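Local coordinates for protein D-alanine--D-alanine ligase (Coxiella burnetii, PDB 3TQT) that joins two D-alanine molecules at the expense of ATP to give D-alanyl-D-alanine, a building block of the bacterial peptidoglycan wall, at residues W50-D54 / S72-I76; K4-L10 / S98-P104; G227-E231 / L244-P250. One frame throughout, in Å; residues are numbered along the deposited sequence.

In the fold
Contacts 1 and 2 belong to the amino-terminal domain and share one mixed sheet, their centres about 14 Å apart. In contact 2 the first strand of the chain, 5-12, pairs in parallel with 101-104, an edge strand within the chain. Contact 1 is formed wholly by residues that come between those two strands in sequence; it pairs 50-53 with 74-78, with strand 37-44 between 50-53 and 5-12. Contact 3 comes later, in the ATP-grasp part, where hairpin 228-236/241-249 sits in a separate antiparallel sheet, centre to centre about 38 Å from contact 1 and about 32 Å from contact 2. Only contact 3 approaches the predicted nucleotide and metal sites; the other two are strand pairings within the Rossmann-like domain.

Contact 1 of 3, residues W50-D54 / S72-I76; sequences WYLID and SARPI
Arg74 O takes the N-H of Leu52 at 2.6 Å, nearly straight at 162°, while Tyr51 CA brings a C-H to the same oxygen at 3.1 Å. Arg74 N answers to Leu52 O, and Ile76 N to Trp50 O at 3.0 Å, so three backbone bonds join these antiparallel strands. At the Asp54 end the Arg74 chain, bent at chi3, carries NH1 to within 2.6 Å of Asp54 OD1. The salt bridge is angled: carboxylate and guanidinium planes stand 76° apart, and its hydrogen bond is weak. A water accepting from both Arg74 NH1 and Asp54 N ties the same corner. On the face of Tyr51 and Pro75, ring atom CE1 of Tyr51 meets Pro75 CG at 3.9 Å, and Ala73 CB fits between Tyr51 CB and Ile53 CG1. On the face of Leu52, Ile76 turns CG2 onto Leu52 CB, 3.7 Å away, and its CD1 lies at the edge of the Trp50 indole. Strand 37-44 flanks 50-53 on its other edge, helix 64-70 covers Tyr51, Ile53 and Ala73, helix 115-122 packs on Trp50, and Phe80 of the second subunit stacks on the Trp50 ring.

Contact 2 of 3, residues K4-L10 / S98-P104; sequences KLHISVL and SADCVFP
Strands 5-10 and 101-104 run side by side in the same direction, their axes 21° apart and 4.6 Å at closest approach, as parallel neighbours in the sheet of the Rossmann-like amino-terminal domain. Ile7, Ser8, Val9 and Leu10 pair in register with Cys101, Val102, Phe103 and Pro104. The ladder runs from Ser8 N to Cys101 O, from Phe103 N to Ser8 O at 2.7 Å and from Leu10 N to Phe103 O. Where 98-104 enters the strand, His6 O receives two donors, Asp100 N at 2.7 Å and the longer, more bent Cys101 N at 3.2 Å.

Asp100 also reaches back with its carboxylate. OD2 takes the N-H of His6 at 2.6 Å, met on its anti side and 172° straight, so a side chain holds the backbone amide ahead of the first paired residue. A water that donates to both OD2 and Lys4 O links the same carboxylate to the start of the segment.

On the face of Ser8 and Leu10, both methyls of Leu10 press on Val102 CG1, CD2 at 3.5 Å, with helix 115-122 behind them. On the opposite face Val9 and Phe103 lie side by side, and helix 340-370 packs on Ile7, Cys101 and Phe103. Ser8 OG bonds to Trp87 NE1 and to a water that donates to Ser98 O. With CG beside its own backbone N (chi1 -73°), the His6 imidazole is set with Asp100 OD2 at its edge and Ser98 CB over one face, toward the rim, 3.7 Å from the ring centroid in a CH-pi contact.

Contact 3 of 3, residues G227-E231 / L244-P250; sequences GREIE and LPGEIIP
Arg228 and Glu247 cross at about a right angle, guanidinium and carboxylate planes 69° apart. The extended Glu247 chain, its CG anti to the backbone N (chi1 173°), reaches across the strand pair and sets OE1 3.0 Å from Arg228 NH1, a salt bridge whose hydrogen bond is weak. OE2 of Glu247 accepts from a water that also donates to Ile248 O and accepts from Glu229 N, fastening this end of the hairpin. Beside it Ile230 points to the same face as Glu247: its CD1 touches Glu247 CB at 3.8 Å, while CG2 lies alongside Pro245 CB at 3.7 Å. On the reverse face Ile248 CG2 packs on Glu229 CB at 3.6 Å and also borders Glu231 OE2. Between the faces, the bonds from Glu231 N to Gly246 O and Gly246 N to Glu231 O each span 2.7 Å. Ile248 N gives a third to Glu229 O. All of 227-231 belongs to the predicted ATP-binding region, and the Glu231 side chain comes within about 3 Å of that of Asp303, a predicted magnesium ligand. This ATP-grasp hairpin sits mid-sheet, with strand 298-306 beside 228-236 and strand 268-270 beside 241-249; helix 277-293 packs on Ile230 and Pro245, and helix 328-335 on Glu231.

Contact 1 of 3, residues W50-D54 / S72-I76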
# COMPACT_ATOMS: atom_id res chain seq x y z
N TRP A 50 1.53 21.44 4.84
CA TRP A 50 1.82 20.95 6.18
C TRP A 50 2.27 22.05 7.12
O TRP A 50 3.06 22.92 6.76
CB TRP A 50 2.93 19.89 6.14
CG TRP A 50 2.55 18.60 5.53
CD1 TRP A 50 1.75 18.40 4.45
CD2 TRP A 50 2.98 17.30 5.96
NE1 TRP A 50 1.65 17.06 4.18
CE2 TRP A 50 2.39 16.36 5.09
CE3 TRP A 50 3.79 16.84 7.00
CZ2 TRP A 50 2.59 14.98 5.23
CZ3 TRP A 50 4.00 15.47 7.13
CH2 TRP A 50 3.39 14.56 6.25
N TYR A 51 1.77 21.98 8.35
CA TYR A 51 2.13 22.93 9.37
C TYR A 51 2.46 22.17 10.64
O TYR A 51 1.87 21.14 10.92
CB TYR A 51 0.99 23.90 9.63
CG TYR A 51 0.50 24.66 8.41
CD1 TYR A 51 1.04 25.90 8.08
CD2 TYR A 51 -0.50 24.14 7.60
CE1 TYR A 51 0.59 26.60 6.98
CE2 TYR A 51 -0.96 24.85 6.50
CZ TYR A 51 -0.41 26.07 6.19
OH TYR A 51 -0.84 26.77 5.09
N LEU A 52 3.42 22.68 11.40
CA LEU A 52 3.72 22.07 12.68
C LEU A 52 3.30 22.96 13.83
O LEU A 52 3.61 24.15 13.85
CB LEU A 52 5.21 21.76 12.79
CG LEU A 52 5.64 20.96 14.01
CD1 LEU A 52 6.82 20.06 13.63
CD2 LEU A 52 6.01 21.87 15.15
N ILE A 53 2.60 22.38 14.79
CA ILE A 53 2.22 23.07 16.02
C ILE A 53 2.97 22.42 17.17
O ILE A 53 2.74 21.26 17.48
CB ILE A 53 0.70 22.93 16.24
CG1 ILE A 53 -0.05 23.54 15.05
CG2 ILE A 53 0.28 23.57 17.55
CD1 ILE A 53 -1.46 22.98 14.85
N ASP A 54 3.87 23.15 17.82
CA ASP A 54 4.70 22.51 18.84
C ASP A 54 4.26 22.84 20.25
O ASP A 54 4.93 22.50 21.23
CB ASP A 54 6.19 22.80 18.63
CG ASP A 54 6.57 24.20 19.03
OD1 ASP A 54 5.66 25.05 19.15
OD2 ASP A 54 7.78 24.45 19.20
N SER A 72 0.96 30.73 14.47
CA SER A 72 1.59 29.84 15.43
C SER A 72 1.84 28.44 14.85
O SER A 72 2.80 27.78 15.24
CB SER A 72 0.78 29.75 16.72
OG SER A 72 -0.48 29.18 16.48
N ALA A 73 0.98 28.00 13.94
CA ALA A 73 1.24 26.76 13.22
C ALA A 73 2.22 27.04 12.10
O ALA A 73 1.91 27.76 11.15
CB ALA A 73 -0.05 26.18 12.66
N ARG A 74 3.40 26.45 12.20
CA ARG A 74 4.52 26.78 11.34
C ARG A 74 4.54 25.92 10.08
O ARG A 74 4.54 24.69 10.17
CB ARG A 74 5.84 26.58 12.09
CG ARG A 74 5.92 27.21 13.48
CD ARG A 74 6.90 26.43 14.37
NE ARG A 74 7.67 27.27 15.29
CZ ARG A 74 7.48 27.32 16.60
NH1 ARG A 74 6.54 26.57 17.17
NH2 ARG A 74 8.23 28.11 17.36
N PRO A 75 4.58 26.57 8.91
CA PRO A 75 4.75 25.86 7.64
C PRO A 75 6.00 24.99 7.68
O PRO A 75 7.09 25.45 8.04
CB PRO A 75 4.91 27.00 6.63
CG PRO A 75 4.18 28.14 7.24
CD PRO A 75 4.42 28.02 8.72
N ILE A 76 5.86 23.72 7.33
CA ILE A 76 7.01 22.84 7.33
C ILE A 76 7.07 22.02 6.06
O ILE A 76 6.07 21.86 5.35
CB ILE A 76 6.99 21.86 8.51
CG1 ILE A 76 5.65 21.11 8.57
CG2 ILE A 76 7.32 22.58 9.82
CD1 ILE A 76 5.75 19.75 9.28
O HOH W 1 3.92 22.81 3.66
O HOH W 2 4.47 25.68 16.10
O HOH W 3 2.76 26.04 18.17

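Contact 2 of 3, residues K4-L10 / S98-P104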
# COMPACT_ATOMS: atom_id res chain seq x y z
N LYS A 4 12.12 12.79 27.25
CA LYS A 4 10.83 12.40 26.69
C LYS A 4 10.94 11.99 25.23
O LYS A 4 11.87 12.39 24.52
CB LYS A 4 9.81 13.53 26.85
CG LYS A 4 9.59 13.94 28.29
CD LYS A 4 8.53 15.02 28.43
CE LYS A 4 8.40 15.47 29.89
NZ LYS A 4 7.20 16.34 30.05
N LEU A 5 10.00 11.17 24.78
CA LEU A 5 9.94 10.78 23.39
C LEU A 5 9.16 11.85 22.66
O LEU A 5 8.14 12.31 23.15
CB LEU A 5 9.19 9.46 23.25
CG LEU A 5 9.92 8.21 23.71
CD1 LEU A 5 8.98 7.01 23.71
CD2 LEU A 5 11.10 7.97 22.79
N HIS A 6 9.63 12.24 21.48
CA HIS A 6 8.90 13.20 20.66
C HIS A 6 7.87 12.48 19.82
O HIS A 6 8.22 11.62 19.02
CB HIS A 6 9.85 13.96 19.73
CG HIS A 6 10.70 14.97 20.43
ND1 HIS A 6 10.30 16.27 20.63
CD2 HIS A 6 11.94 14.87 20.97
CE1 HIS A 6 11.25 16.93 21.26
NE2 HIS A 6 12.26 16.10 21.48
N ILE A 7 6.61 12.85 19.99
CA ILE A 7 5.53 12.24 19.25
C ILE A 7 4.94 13.31 18.35
O ILE A 7 4.62 14.41 18.82
CB ILE A 7 4.44 11.73 20.22
CG1 ILE A 7 5.07 10.83 21.28
CG2 ILE A 7 3.33 11.02 19.46
CD1 ILE A 7 5.69 9.56 20.72
N SER A 8 4.80 13.00 17.06
CA SER A 8 4.11 13.87 16.12
C SER A 8 2.75 13.29 15.76
O SER A 8 2.65 12.15 15.29
CB SER A 8 4.93 14.04 14.85
OG SER A 8 6.00 14.94 15.07
N VAL A 9 1.69 14.05 15.98
CA VAL A 9 0.36 13.59 15.61
C VAL A 9 -0.04 14.27 14.31
O VAL A 9 -0.03 15.49 14.23
CB VAL A 9 -0.65 13.87 16.72
CG1 VAL A 9 -2.04 13.32 16.35
CG2 VAL A 9 -0.15 13.26 18.03
N LEU A 10 -0.35 13.47 13.29
CA LEU A 10 -0.73 14.02 11.98
C LEU A 10 -2.23 14.05 11.86
O LEU A 10 -2.90 13.05 12.11
CB LEU A 10 -0.17 13.18 10.84
CG LEU A 10 1.29 13.36 10.43
CD1 LEU A 10 2.20 13.62 11.62
CD2 LEU A 10 1.77 12.14 9.63
N SER A 98 12.28 17.29 15.92
CA SER A 98 12.42 15.87 16.20
C SER A 98 11.09 15.15 16.12
O SER A 98 10.05 15.73 16.39
CB SER A 98 12.95 15.69 17.62
OG SER A 98 14.27 16.18 17.72
N ALA A 99 11.15 13.88 15.76
CA ALA A 99 10.01 12.98 15.91
C ALA A 99 10.56 11.58 16.15
O ALA A 99 11.33 11.06 15.34
CB ALA A 99 9.13 13.02 14.67
N ASP A 100 10.19 10.99 17.27
CA ASP A 100 10.61 9.63 17.59
C ASP A 100 9.56 8.63 17.15
O ASP A 100 9.84 7.45 16.98
CB ASP A 100 10.81 9.50 19.09
CG ASP A 100 11.96 10.34 19.57
OD1 ASP A 100 13.02 10.27 18.91
OD2 ASP A 100 11.80 11.07 20.57
N CYS A 101 8.35 9.13 16.97
CA CYS A 101 7.26 8.28 16.52
C CYS A 101 6.13 9.16 16.01
O CYS A 101 5.86 10.23 16.57
CB CYS A 101 6.78 7.35 17.63
SG CYS A 101 5.45 6.20 17.14
N VAL A 102 5.50 8.72 14.94
CA VAL A 102 4.43 9.49 14.32
C VAL A 102 3.11 8.77 14.55
O VAL A 102 3.03 7.55 14.46
CB VAL A 102 4.69 9.69 12.82
CG1 VAL A 102 3.50 10.34 12.15
CG2 VAL A 102 5.97 10.51 12.62
N PHE A 103 2.07 9.54 14.86
CA PHE A 103 0.76 8.98 15.05
C PHE A 103 -0.09 9.49 13.90
O PHE A 103 -0.61 10.60 13.95
CB PHE A 103 0.20 9.48 16.39
CG PHE A 103 -0.69 8.49 17.08
CD1 PHE A 103 -0.40 8.05 18.36
CD2 PHE A 103 -1.82 8.00 16.45
CE1 PHE A 103 -1.22 7.15 19.00
CE2 PHE A 103 -2.65 7.11 17.09
CZ PHE A 103 -2.34 6.68 18.36
N PRO A 104 -0.20 8.69 12.82
CA PRO A 104 -0.98 9.15 11.68
C PRO A 104 -2.45 9.14 12.11
O PRO A 104 -2.96 8.10 12.54
CB PRO A 104 -0.71 8.08 10.61
CG PRO A 104 0.30 7.15 11.18
CD PRO A 104 0.26 7.31 12.66
O HOH W 4 13.58 11.85 22.46
O HOH W 5 7.59 14.78 17.17

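Contact 3 of 3, residues G227-E231 / L244-P250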
# COMPACT_ATOMS: atom_id res chain seq x y z
N GLY A 227 -29.21 -7.79 10.56
CA GLY A 227 -28.36 -8.13 11.67
C GLY A 227 -27.80 -6.92 12.36
O GLY A 227 -28.01 -5.79 11.93
N ARG A 228 -27.06 -7.16 13.43
CA ARG A 228 -26.50 -6.08 14.20
C ARG A 228 -25.10 -5.74 13.70
O ARG A 228 -24.36 -6.62 13.26
CB ARG A 228 -26.46 -6.45 15.68
CG ARG A 228 -27.84 -6.77 16.25
CD ARG A 228 -27.87 -6.48 17.72
NE ARG A 228 -27.46 -7.62 18.52
CZ ARG A 228 -27.15 -7.54 19.81
NH1 ARG A 228 -27.19 -6.37 20.44
NH2 ARG A 228 -26.79 -8.63 20.47
N GLU A 229 -24.76 -4.46 13.76
CA GLU A 229 -23.42 -4.02 13.39
C GLU A 229 -22.57 -3.99 14.64
O GLU A 229 -22.72 -3.11 15.49
CB GLU A 229 -23.47 -2.64 12.73
CG GLU A 229 -24.40 -2.59 11.54
CD GLU A 229 -23.95 -1.60 10.50
OE1 GLU A 229 -22.72 -1.44 10.33
OE2 GLU A 229 -24.82 -0.97 9.87
N ILE A 230 -21.69 -4.98 14.75
CA ILE A 230 -20.87 -5.19 15.93
C ILE A 230 -19.44 -4.81 15.57
O ILE A 230 -18.98 -5.06 14.45
CB ILE A 230 -20.94 -6.65 16.38
CG1 ILE A 230 -22.40 -7.06 16.65
CG2 ILE A 230 -20.04 -6.89 17.60
CD1 ILE A 230 -23.09 -6.20 17.69
N GLU A 231 -18.75 -4.17 16.51
CA GLU A 231 -17.38 -3.76 16.25
C GLU A 231 -16.47 -4.32 17.32
O GLU A 231 -16.91 -4.64 18.42
CB GLU A 231 -17.28 -2.24 16.21
CG GLU A 231 -18.24 -1.60 15.23
CD GLU A 231 -18.06 -0.11 15.17
OE1 GLU A 231 -17.44 0.45 16.10
OE2 GLU A 231 -18.51 0.50 14.18
N LEU A 244 -13.63 -6.08 24.17
CA LEU A 244 -15.01 -6.50 24.20
C LEU A 244 -15.70 -5.87 22.99
O LEU A 244 -15.39 -4.73 22.62
CB LEU A 244 -15.68 -6.06 25.49
CG LEU A 244 -15.09 -6.76 26.72
CD1 LEU A 244 -15.71 -6.24 28.00
CD2 LEU A 244 -15.27 -8.27 26.60
N PRO A 245 -16.62 -6.61 22.38
CA PRO A 245 -17.35 -6.12 21.21
C PRO A 245 -18.20 -4.91 21.57
O PRO A 245 -18.65 -4.81 22.71
CB PRO A 245 -18.28 -7.29 20.86
CG PRO A 245 -17.71 -8.48 21.57
CD PRO A 245 -17.08 -7.94 22.81
N GLY A 246 -18.39 -4.00 20.62
CA GLY A 246 -19.31 -2.90 20.80
C GLY A 246 -20.34 -2.98 19.70
O GLY A 246 -20.22 -3.80 18.79
N GLU A 247 -21.35 -2.12 19.77
CA GLU A 247 -22.37 -2.09 18.75
C GLU A 247 -22.64 -0.68 18.28
O GLU A 247 -22.55 0.28 19.05
CB GLU A 247 -23.67 -2.73 19.24
CG GLU A 247 -24.84 -2.57 18.26
CD GLU A 247 -26.07 -3.34 18.68
OE1 GLU A 247 -26.25 -3.57 19.90
OE2 GLU A 247 -26.87 -3.72 17.80
N ILE A 248 -22.96 -0.55 17.00
CA ILE A 248 -23.36 0.73 16.47
C ILE A 248 -24.71 0.52 15.83
O ILE A 248 -24.96 -0.52 15.22
CB ILE A 248 -22.35 1.27 15.44
CG1 ILE A 248 -22.66 2.73 15.10
CG2 ILE A 248 -22.34 0.41 14.19
CD1 ILE A 248 -21.71 3.35 14.08
N ILE A 249 -25.58 1.50 16.00
CA ILE A 249 -26.90 1.44 15.38
C ILE A 249 -27.10 2.68 14.53
O ILE A 249 -27.31 3.78 15.04
CB ILE A 249 -28.03 1.36 16.41
CG1 ILE A 249 -27.76 0.24 17.42
CG2 ILE A 249 -29.38 1.16 15.70
CD1 ILE A 249 -26.93 0.69 18.61
N PRO A 250 -26.99 2.50 13.21
CA PRO A 250 -27.27 3.59 12.27
C PRO A 250 -28.64 4.19 12.54
O PRO A 250 -29.58 3.45 12.86
CB PRO A 250 -27.23 2.89 10.90
CG PRO A 250 -27.17 1.40 11.20
CD PRO A 250 -26.53 1.28 12.53
O HOH W 6 -26.49 -2.76 15.14